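Leucine aminopeptidase (Fimbriiglobus ruber, PDB 7D1B) is a zinc-binding glutaminyl cyclase of the peptidase M28 family, which probably closes N-terminal glutamine residues of peptides into pyroglutamate. Local coordinates at residues F97-R102 against Y204-E209; S129-R134 against L183-E188. One frame throughout, in Å; residues are numbered along the deposited sequence.

Contact 1: residues F97-R102 against Y204-E209; sequences FKVRQR and YFFGSE
Phe-206 packs its ring against Val-99 and Gln-101, where the first turn of helix 206-218 lies against the end of strand 91-99. That strand is an outermost one in the mixed sheet of this M28-family alpha/beta fold, so the helix meets the sheet here near its edge. Start at Phe-206 CB, which sits 4.2 Å from CE2 of Phe-97. With chi1 at -74°, CG stands anti to the carbonyl carbon and the ring reaches out to Val-99. One face of it takes the valine: CG2 lies almost on the ring normal, 3.7 Å from the centroid, a clear CH-pi contact. The other branch lies toward the near rim, with Val-99 CG1 3.6 Å from Phe-206 CD1, while Val-99 CB touches both CD1 and CE1. At the far rim the neighbour changes to an amide. NE2 of Gln-101 comes up at the ring edge, 3.5 Å from Phe-206 CE2, and Gln-101 OE1 stands near both CE2 and CZ; amide and ring planes are turned 55° apart. An alanine in place of Phe-206 would probably open a gap beside both methyls of Val-99 and leave the Gln-101 amide without its aromatic neighbour, though CB would still meet Phe-97. Closer to the helix backbone, Phe-97 puts CZ 3.8 Å from the CA of Gly-207 and similarly near the Phe-206 carbonyl oxygen; its ring also stacks with His-210. The Gln-101 side chain is buried, and its polar atoms find partners outside the contact: NE2 bonds to Tyr-189 O and OE1 accepts from Lys-203 N. The same OE1 also receives the backbone N of Arg-102 at 2.8 Å, in the carbonyl plane and on a lone pair.

Contact 2: residues S129-R134 against L183-E188; sequences SHYDTR and LFDGEE. With ZN (zinc ion), chain B.
Parallel strands 123-130 and 178-184 end side by side at the zinc site of this M28-family fold, joined by Ser-129 and His-130 facing Leu-183 and Phe-184. The backbone N of Phe-184 bonds to Ser-129 O at 2.9 Å, and Tyr-131 N to Phe-184 O at 3.0 Å. Beyond the strands, Tyr-131 lays one ring face over Leu-183 CB, and the Asp-132 side chain makes the next link: its carboxylate grips the loop after strand 178-184 through two backbone amides. OD2 uses its syn lone pair for Glu-188 N at 3.0 Å. OD1 is held from opposite faces of the carboxylate plane, by Glu-187 N on one and by His-130 ND1, 2.8 Å away, on the other. With NE2 bonded in turn to Asp-155 OD1, the imidazole is held at both nitrogens; since Asp-155 is a zinc ligand, His-130 acts as a second-shell residue. Glu-187 OE1 stands 3.0 Å above the centre of the same ring, although without a hydrogen bond to it. Glu-188 carries the metal. Its CG sits between backbone N and carbonyl carbon (chi1 58°), and the chain runs extended from there to the zinc ion, whose other protein ligands are Asp-155 and His-309. Glu-188 OE1 lies in the guanidinium plane of Arg-134, whose NH2 reaches it on the anti side at 2.9 Å in a salt bridge, the guanidinium and carboxylate planes 85° apart. One water links Arg-134 N to Glu-188 OE2, the oxygen that binds zinc at 1.9 Å.

How the contacts relate
Both contacts reach the same mixed sheet, their centres about 10 Å apart. Contact 2 lies deeper, about 9 Å from the centre of the chain against about 17 Å for contact 1. Along the sequence come 97-102, 129-134, 183-188 and 204-209, so both segments of contact 2 fall between those of contact 1. Strand 178-184 leads on to helix 206-218, and the contacts touch at more than one place: Phe-206 N probably bonds to Gly-186 O on that connection, and Tyr-204 OH to Arg-134 NH2, beyond strand 123-130. The helix start packed against the sheet edge in contact 1 is thus tied directly to the loop that presents a zinc ligand in contact 2.

Contact 1: residues F97-R102 against Y204-E209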
ATOM      1  N   PHE A  97      13.750 -12.253  -3.944  1.00 15.75           N
ATOM      2  CA  PHE A  97      14.727 -11.813  -4.932  1.00 15.10           C
ATOM      3  C   PHE A  97      15.849 -11.084  -4.209  1.00 15.64           C
ATOM      4  O   PHE A  97      15.768 -10.823  -3.012  1.00 17.62           O
ATOM      5  CB  PHE A  97      14.080 -10.977  -6.049  1.00 16.53           C
ATOM      6  CG  PHE A  97      13.427  -9.690  -5.583  1.00 15.69           C
ATOM      7  CD1 PHE A  97      12.184  -9.692  -4.965  1.00 16.64           C
ATOM      8  CD2 PHE A  97      14.051  -8.468  -5.817  1.00 16.74           C
ATOM      9  CE1 PHE A  97      11.595  -8.488  -4.565  1.00 16.72           C
ATOM     10  CE2 PHE A  97      13.470  -7.274  -5.437  1.00 16.78           C
ATOM     11  CZ  PHE A  97      12.248  -7.275  -4.814  1.00 16.65           C
ATOM     12  N   LYS A  98      16.923 -10.787  -4.937  1.00 15.76           N
ATOM     13  CA  LYS A  98      18.057 -10.062  -4.379  1.00 16.08           C
ATOM     14  C   LYS A  98      18.352  -8.862  -5.250  1.00 15.10           C
ATOM     15  O   LYS A  98      18.204  -8.917  -6.473  1.00 17.30           O
ATOM     16  CB  LYS A  98      19.330 -10.923  -4.342  1.00 19.77           C
ATOM     17  CG  LYS A  98      19.238 -12.110  -3.411  1.00 23.36           C
ATOM     18  CD  LYS A  98      20.525 -12.923  -3.467  1.00 28.06           C
ATOM     19  CE  LYS A  98      20.358 -14.295  -2.832  1.00 33.71           C
ATOM     20  NZ  LYS A  98      20.364 -14.234  -1.343  1.00 37.47           N
ATOM     21  N   VAL A  99      18.787  -7.772  -4.617  1.00 14.50           N
ATOM     22  CA  VAL A  99      19.206  -6.590  -5.362  1.00 14.60           C
ATOM     23  C   VAL A  99      20.464  -6.040  -4.715  1.00 14.06           C
ATOM     24  O   VAL A  99      20.830  -6.413  -3.606  1.00 16.25           O
ATOM     25  CB  VAL A  99      18.119  -5.488  -5.428  1.00 16.57           C
ATOM     26  CG1 VAL A  99      16.849  -6.029  -6.042  1.00 20.95           C
ATOM     27  CG2 VAL A  99      17.839  -4.908  -4.049  1.00 17.67           C
ATOM     28  N   ARG A 100      21.122  -5.128  -5.422  1.00 13.28           N
ATOM     29  CA  ARG A 100      22.220  -4.343  -4.866  1.00 13.02           C
ATOM     30  C   ARG A 100      21.769  -2.888  -4.828  1.00 13.11           C
ATOM     31  O   ARG A 100      21.546  -2.276  -5.875  1.00 14.86           O
ATOM     32  CB  ARG A 100      23.494  -4.475  -5.707  1.00 13.02           C
ATOM     33  CG  ARG A 100      24.659  -3.757  -5.058  1.00 12.73           C
ATOM     34  CD  ARG A 100      25.907  -3.715  -5.940  1.00 12.52           C
ATOM     35  NE  ARG A 100      25.727  -2.934  -7.171  1.00 11.71           N
ATOM     36  CZ  ARG A 100      25.767  -1.606  -7.238  1.00 10.98           C
ATOM     37  NH1 ARG A 100      25.943  -0.876  -6.130  1.00 12.03           N
ATOM     38  NH2 ARG A 100      25.633  -1.002  -8.414  1.00 12.34           N
ATOM     39  N   GLN A 101      21.642  -2.330  -3.631  1.00 12.85           N
ATOM     40  CA  GLN A 101      21.323  -0.910  -3.548  1.00 12.64           C
ATOM     41  C   GLN A 101      22.539  -0.098  -4.007  1.00 12.13           C
ATOM     42  O   GLN A 101      23.682  -0.528  -3.859  1.00 12.66           O
ATOM     43  CB  GLN A 101      20.905  -0.571  -2.118  1.00 13.45           C
ATOM     44  CG  GLN A 101      20.487   0.876  -1.853  1.00 13.38           C
ATOM     45  CD  GLN A 101      19.397   1.384  -2.789  1.00 12.79           C
ATOM     46  OE1 GLN A 101      19.652   1.666  -3.959  1.00 13.17           O
ATOM     47  NE2 GLN A 101      18.170   1.503  -2.280  1.00 13.23           N
ATOM     48  N   ARG A 102      22.293   1.081  -4.593  1.00 12.58           N
ATOM     49  CA  ARG A 102      23.337   1.808  -5.315  1.00 12.56           C
ATOM     50  C   ARG A 102      24.558   2.078  -4.456  1.00 12.87           C
ATOM     51  O   ARG A 102      25.691   1.958  -4.934  1.00 13.72           O
ATOM     52  CB  ARG A 102      22.802   3.133  -5.838  1.00 13.19           C
ATOM     53  CG  ARG A 102      21.718   3.010  -6.900  1.00 13.04           C
ATOM     54  CD  ARG A 102      21.280   4.400  -7.331  1.00 13.78           C
ATOM     55  NE  ARG A 102      20.239   4.345  -8.346  1.00 13.47           N
ATOM     56  CZ  ARG A 102      19.244   5.223  -8.435  1.00 14.19           C
ATOM     57  NH1 ARG A 102      19.129   6.210  -7.556  1.00 15.49           N
ATOM     58  NH2 ARG A 102      18.345   5.083  -9.392  1.00 15.29           N
ATOM     59  N   TYR A 204      14.727   3.695  -5.425  1.00 12.66           N
ATOM     60  CA  TYR A 204      13.403   3.362  -4.909  1.00 12.58           C
ATOM     61  C   TYR A 204      12.765   2.243  -5.730  1.00 12.75           C
ATOM     62  O   TYR A 204      13.146   1.981  -6.876  1.00 13.85           O
ATOM     63  CB  TYR A 204      12.501   4.600  -4.996  1.00 13.30           C
ATOM     64  CG  TYR A 204      12.817   5.691  -4.021  1.00 13.10           C
ATOM     65  CD1 TYR A 204      13.931   6.507  -4.176  1.00 14.89           C
ATOM     66  CD2 TYR A 204      11.949   5.950  -2.961  1.00 14.87           C
ATOM     67  CE1 TYR A 204      14.193   7.539  -3.272  1.00 15.28           C
ATOM     68  CE2 TYR A 204      12.198   6.961  -2.059  1.00 16.34           C
ATOM     69  CZ  TYR A 204      13.310   7.761  -2.221  1.00 15.64           C
ATOM     70  OH  TYR A 204      13.510   8.765  -1.300  1.00 17.34           O
ATOM     71  N   PHE A 205      11.755   1.605  -5.133  1.00 12.49           N
ATOM     72  CA  PHE A 205      10.767   0.808  -5.868  1.00 12.56           C
ATOM     73  C   PHE A 205      11.252  -0.569  -6.316  1.00 12.13           C
ATOM     74  O   PHE A 205      10.737  -1.109  -7.304  1.00 13.28           O
ATOM     75  CB  PHE A 205      10.135   1.565  -7.060  1.00 13.04           C
ATOM     76  CG  PHE A 205       9.734   2.966  -6.721  1.00 12.73           C
ATOM     77  CD1 PHE A 205       8.970   3.230  -5.581  1.00 13.72           C
ATOM     78  CD2 PHE A 205      10.149   4.031  -7.508  1.00 13.66           C
ATOM     79  CE1 PHE A 205       8.642   4.527  -5.238  1.00 13.95           C
ATOM     80  CE2 PHE A 205       9.815   5.343  -7.178  1.00 14.15           C
ATOM     81  CZ  PHE A 205       9.076   5.591  -6.042  1.00 14.70           C
ATOM     82  N   PHE A 206      12.166  -1.204  -5.576  1.00 12.29           N
ATOM     83  CA  PHE A 206      12.617  -2.531  -5.994  1.00 13.45           C
ATOM     84  C   PHE A 206      11.474  -3.536  -6.047  1.00 12.68           C
ATOM     85  O   PHE A 206      11.383  -4.335  -6.986  1.00 13.15           O
ATOM     86  CB  PHE A 206      13.693  -3.050  -5.053  1.00 13.22           C
ATOM     87  CG  PHE A 206      15.031  -2.387  -5.210  1.00 13.52           C
ATOM     88  CD1 PHE A 206      15.790  -2.583  -6.362  1.00 15.13           C
ATOM     89  CD2 PHE A 206      15.563  -1.622  -4.178  1.00 14.34           C
ATOM     90  CE1 PHE A 206      17.061  -2.002  -6.488  1.00 16.18           C
ATOM     91  CE2 PHE A 206      16.825  -1.056  -4.301  1.00 16.66           C
ATOM     92  CZ  PHE A 206      17.563  -1.250  -5.448  1.00 16.74           C
ATOM     93  N   GLY A 207      10.607  -3.533  -5.031  1.00 12.31           N
ATOM     94  CA  GLY A 207       9.554  -4.539  -4.950  1.00 12.85           C
ATOM     95  C   GLY A 207       8.477  -4.376  -6.003  1.00 12.08           C
ATOM     96  O   GLY A 207       8.066  -5.352  -6.636  1.00 12.50           O
ATOM     97  N   SER A 208       7.994  -3.140  -6.212  1.00 11.96           N
ATOM     98  CA  SER A 208       6.975  -2.964  -7.236  1.00 11.87           C
ATOM     99  C   SER A 208       7.533  -3.216  -8.633  1.00 11.94           C
ATOM    100  O   SER A 208       6.839  -3.779  -9.485  1.00 12.71           O
ATOM    101  CB  SER A 208       6.291  -1.603  -7.112  1.00 12.31           C
ATOM    102  OG  SER A 208       7.216  -0.524  -7.174  1.00 12.26           O
ATOM    103  N   GLU A 209       8.787  -2.818  -8.888  1.00 12.04           N
ATOM    104  CA  GLU A 209       9.390  -3.113 -10.187  1.00 13.41           C
ATOM    105  C   GLU A 209       9.522  -4.613 -10.387  1.00 13.11           C
ATOM    106  O   GLU A 209       9.223  -5.124 -11.474  1.00 14.59           O
ATOM    107  CB  GLU A 209      10.727  -2.392 -10.335  1.00 14.24           C
ATOM    108  CG  GLU A 209      10.485  -0.903 -10.494  1.00 14.27           C
ATOM    109  CD  GLU A 209      11.735  -0.062 -10.570  1.00 15.79           C
ATOM    110  OE1 GLU A 209      12.841  -0.624 -10.639  1.00 18.50           O
ATOM    111  OE2 GLU A 209      11.596   1.180 -10.577  1.00 16.27           O
TER

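Contact 2: residues S129-R134 against L183-E188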
ATOM      1  N   SER A 129       0.652  -1.953  -0.970  1.00 10.80           N
ATOM      2  CA  SER A 129       1.330  -1.041  -0.056  1.00 10.90           C
ATOM      3  C   SER A 129       2.774  -1.501  -0.014  1.00 11.07           C
ATOM      4  O   SER A 129       3.035  -2.687  -0.182  1.00 11.63           O
ATOM      5  CB  SER A 129       0.729  -1.185   1.348  1.00 11.92           C
ATOM      6  OG  SER A 129       1.363  -0.343   2.285  1.00 12.62           O
ATOM      7  N   HIS A 130       3.707  -0.585   0.267  1.00 10.85           N
ATOM      8  CA  HIS A 130       5.029  -1.073   0.656  1.00 11.16           C
ATOM      9  C   HIS A 130       4.993  -1.501   2.118  1.00 10.56           C
ATOM     10  O   HIS A 130       4.066  -1.157   2.862  1.00 11.52           O
ATOM     11  CB  HIS A 130       6.159  -0.078   0.330  1.00 11.27           C
ATOM     12  CG  HIS A 130       6.392   0.997   1.356  1.00 11.39           C
ATOM     13  ND1 HIS A 130       7.523   1.027   2.146  1.00 12.39           N
ATOM     14  CD2 HIS A 130       5.700   2.123   1.653  1.00 12.38           C
ATOM     15  CE1 HIS A 130       7.500   2.111   2.905  1.00 13.07           C
ATOM     16  NE2 HIS A 130       6.404   2.792   2.627  1.00 12.55           N
ATOM     17  N   TYR A 131       5.991  -2.283   2.535  1.00 11.31           N
ATOM     18  CA  TYR A 131       6.060  -2.667   3.936  1.00 11.59           C
ATOM     19  C   TYR A 131       7.478  -2.653   4.494  1.00 11.66           C
ATOM     20  O   TYR A 131       7.648  -2.916   5.686  1.00 12.60           O
ATOM     21  CB  TYR A 131       5.319  -3.982   4.249  1.00 12.35           C
ATOM     22  CG  TYR A 131       5.952  -5.297   3.818  1.00 11.62           C
ATOM     23  CD1 TYR A 131       6.741  -5.423   2.674  1.00 13.57           C
ATOM     24  CD2 TYR A 131       5.700  -6.436   4.550  1.00 12.76           C
ATOM     25  CE1 TYR A 131       7.282  -6.664   2.303  1.00 12.90           C
ATOM     26  CE2 TYR A 131       6.230  -7.665   4.192  1.00 14.80           C
ATOM     27  CZ  TYR A 131       7.021  -7.778   3.071  1.00 13.15           C
ATOM     28  OH  TYR A 131       7.528  -9.018   2.752  1.00 14.68           O
ATOM     29  N   ASP A 132       8.494  -2.337   3.693  1.00 11.94           N
ATOM     30  CA  ASP A 132       9.787  -1.995   4.271  1.00 12.18           C
ATOM     31  C   ASP A 132       9.692  -0.617   4.910  1.00 12.19           C
ATOM     32  O   ASP A 132       8.869   0.208   4.523  1.00 14.81           O
ATOM     33  CB  ASP A 132      10.883  -2.024   3.205  1.00 12.84           C
ATOM     34  CG  ASP A 132      10.700  -0.942   2.148  1.00 12.31           C
ATOM     35  OD1 ASP A 132       9.588  -0.827   1.564  1.00 12.83           O
ATOM     36  OD2 ASP A 132      11.684  -0.220   1.869  1.00 12.85           O
ATOM     37  N   THR A 133      10.532  -0.357   5.900  1.00 12.28           N
ATOM     38  CA  THR A 133      10.584   0.974   6.489  1.00 12.85           C
ATOM     39  C   THR A 133      11.896   1.643   6.116  1.00 12.09           C
ATOM     40  O   THR A 133      12.950   0.996   6.041  1.00 12.91           O
ATOM     41  CB  THR A 133      10.346   0.974   8.005  1.00 13.66           C
ATOM     42  OG1 THR A 133      11.351   0.198   8.681  1.00 13.98           O
ATOM     43  CG2 THR A 133       8.958   0.417   8.336  1.00 14.85           C
ATOM     44  N   ARG A 134      11.832   2.943   5.885  1.00 12.97           N
ATOM     45  CA  ARG A 134      13.009   3.692   5.480  1.00 13.35           C
ATOM     46  C   ARG A 134      14.066   3.625   6.582  1.00 13.46           C
ATOM     47  O   ARG A 134      13.730   3.693   7.768  1.00 14.01           O
ATOM     48  CB  ARG A 134      12.609   5.144   5.261  1.00 13.94           C
ATOM     49  CG  ARG A 134      13.601   5.944   4.454  1.00 14.17           C
ATOM     50  CD  ARG A 134      13.095   7.374   4.269  1.00 14.90           C
ATOM     51  NE  ARG A 134      14.059   8.179   3.541  1.00 15.05           N
ATOM     52  CZ  ARG A 134      14.042   8.427   2.236  1.00 14.49           C
ATOM     53  NH1 ARG A 134      15.028   9.148   1.702  1.00 15.96           N
ATOM     54  NH2 ARG A 134      13.081   7.941   1.457  1.00 15.71           N
ATOM     55  N   LEU A 183       2.190  -6.723  -0.828  1.00 11.30           N
ATOM     56  CA  LEU A 183       3.090  -5.939   0.007  1.00 11.57           C
ATOM     57  C   LEU A 183       4.456  -5.903  -0.667  1.00 11.50           C
ATOM     58  O   LEU A 183       5.107  -6.949  -0.843  1.00 12.30           O
ATOM     59  CB  LEU A 183       3.176  -6.546   1.403  1.00 13.30           C
ATOM     60  CG  LEU A 183       1.852  -6.337   2.151  1.00 13.75           C
ATOM     61  CD1 LEU A 183       1.726  -7.341   3.264  1.00 19.77           C
ATOM     62  CD2 LEU A 183       1.763  -4.920   2.654  1.00 17.21           C
ATOM     63  N   PHE A 184       4.872  -4.703  -1.075  1.00 11.11           N
ATOM     64  CA  PHE A 184       6.143  -4.513  -1.769  1.00 11.18           C
ATOM     65  C   PHE A 184       7.273  -4.278  -0.779  1.00 11.15           C
ATOM     66  O   PHE A 184       7.210  -3.361   0.051  1.00 11.62           O
ATOM     67  CB  PHE A 184       6.084  -3.298  -2.687  1.00 12.04           C
ATOM     68  CG  PHE A 184       5.023  -3.373  -3.753  1.00 11.39           C
ATOM     69  CD1 PHE A 184       4.976  -4.426  -4.671  1.00 12.24           C
ATOM     70  CD2 PHE A 184       4.067  -2.366  -3.854  1.00 12.41           C
ATOM     71  CE1 PHE A 184       3.998  -4.458  -5.661  1.00 12.48           C
ATOM     72  CE2 PHE A 184       3.100  -2.397  -4.845  1.00 12.89           C
ATOM     73  CZ  PHE A 184       3.064  -3.442  -5.740  1.00 12.66           C
ATOM     74  N   ASP A 185       8.330  -5.078  -0.897  1.00 11.44           N
ATOM     75  CA  ASP A 185       9.564  -4.779  -0.197  1.00 11.32           C
ATOM     76  C   ASP A 185      10.332  -3.684  -0.946  1.00 11.98           C
ATOM     77  O   ASP A 185      10.050  -3.364  -2.108  1.00 12.36           O
ATOM     78  CB  ASP A 185      10.409  -6.051  -0.118  1.00 12.47           C
ATOM     79  CG  ASP A 185      11.370  -6.087   1.077  1.00 12.29           C
ATOM     80  OD1 ASP A 185      11.644  -5.040   1.723  1.00 12.58           O
ATOM     81  OD2 ASP A 185      11.852  -7.208   1.374  1.00 13.31           O
ATOM     82  N   GLY A 186      11.316  -3.112  -0.265  1.00 12.10           N
ATOM     83  CA  GLY A 186      12.324  -2.312  -0.934  1.00 12.61           C
ATOM     84  C   GLY A 186      11.793  -1.097  -1.658  1.00 12.12           C
ATOM     85  O   GLY A 186      12.390  -0.661  -2.652  1.00 12.28           O
ATOM     86  N   GLU A 187      10.695  -0.504  -1.173  1.00 11.85           N
ATOM     87  CA  GLU A 187      10.277   0.757  -1.774  1.00 12.13           C
ATOM     88  C   GLU A 187      11.282   1.858  -1.481  1.00 11.74           C
ATOM     89  O   GLU A 187      11.567   2.685  -2.349  1.00 12.68           O
ATOM     90  CB  GLU A 187       8.895   1.188  -1.298  1.00 13.05           C
ATOM     91  CG  GLU A 187       8.382   2.406  -2.066  1.00 14.76           C
ATOM     92  CD  GLU A 187       8.233   3.610  -1.226  1.00 18.10           C
ATOM     93  OE1 GLU A 187       8.026   3.491  -0.004  1.00 20.34           O
ATOM     94  OE2 GLU A 187       8.329   4.701  -1.813  1.00 23.25           O
ATOM     95  N   GLU A 188      11.802   1.909  -0.257  1.00 12.29           N
ATOM     96  CA  GLU A 188      12.668   3.013   0.135  1.00 12.27           C
ATOM     97  C   GLU A 188      13.736   2.532   1.116  1.00 12.61           C
ATOM     98  O   GLU A 188      13.886   3.036   2.238  1.00 13.00           O
ATOM     99  CB  GLU A 188      11.872   4.232   0.598  1.00 13.96           C
ATOM    100  CG  GLU A 188      10.937   4.016   1.755  1.00 15.17           C
ATOM    101  CD  GLU A 188      10.212   5.310   2.096  1.00 15.95           C
ATOM    102  OE1 GLU A 188      10.632   6.399   1.589  1.00 18.31           O
ATOM    103  OE2 GLU A 188       9.199   5.276   2.845  1.00 16.25           O
TER
HETATM  104 ZN    ZN B 801       8.394   7.040   3.056  1.00 16.73          ZN
HETATM  105  O   HOH W   1       9.215   3.882   5.274  1.00 13.64           O
HETATM  106  O   HOH W   2       7.228   7.935   1.546  1.00 14.76           O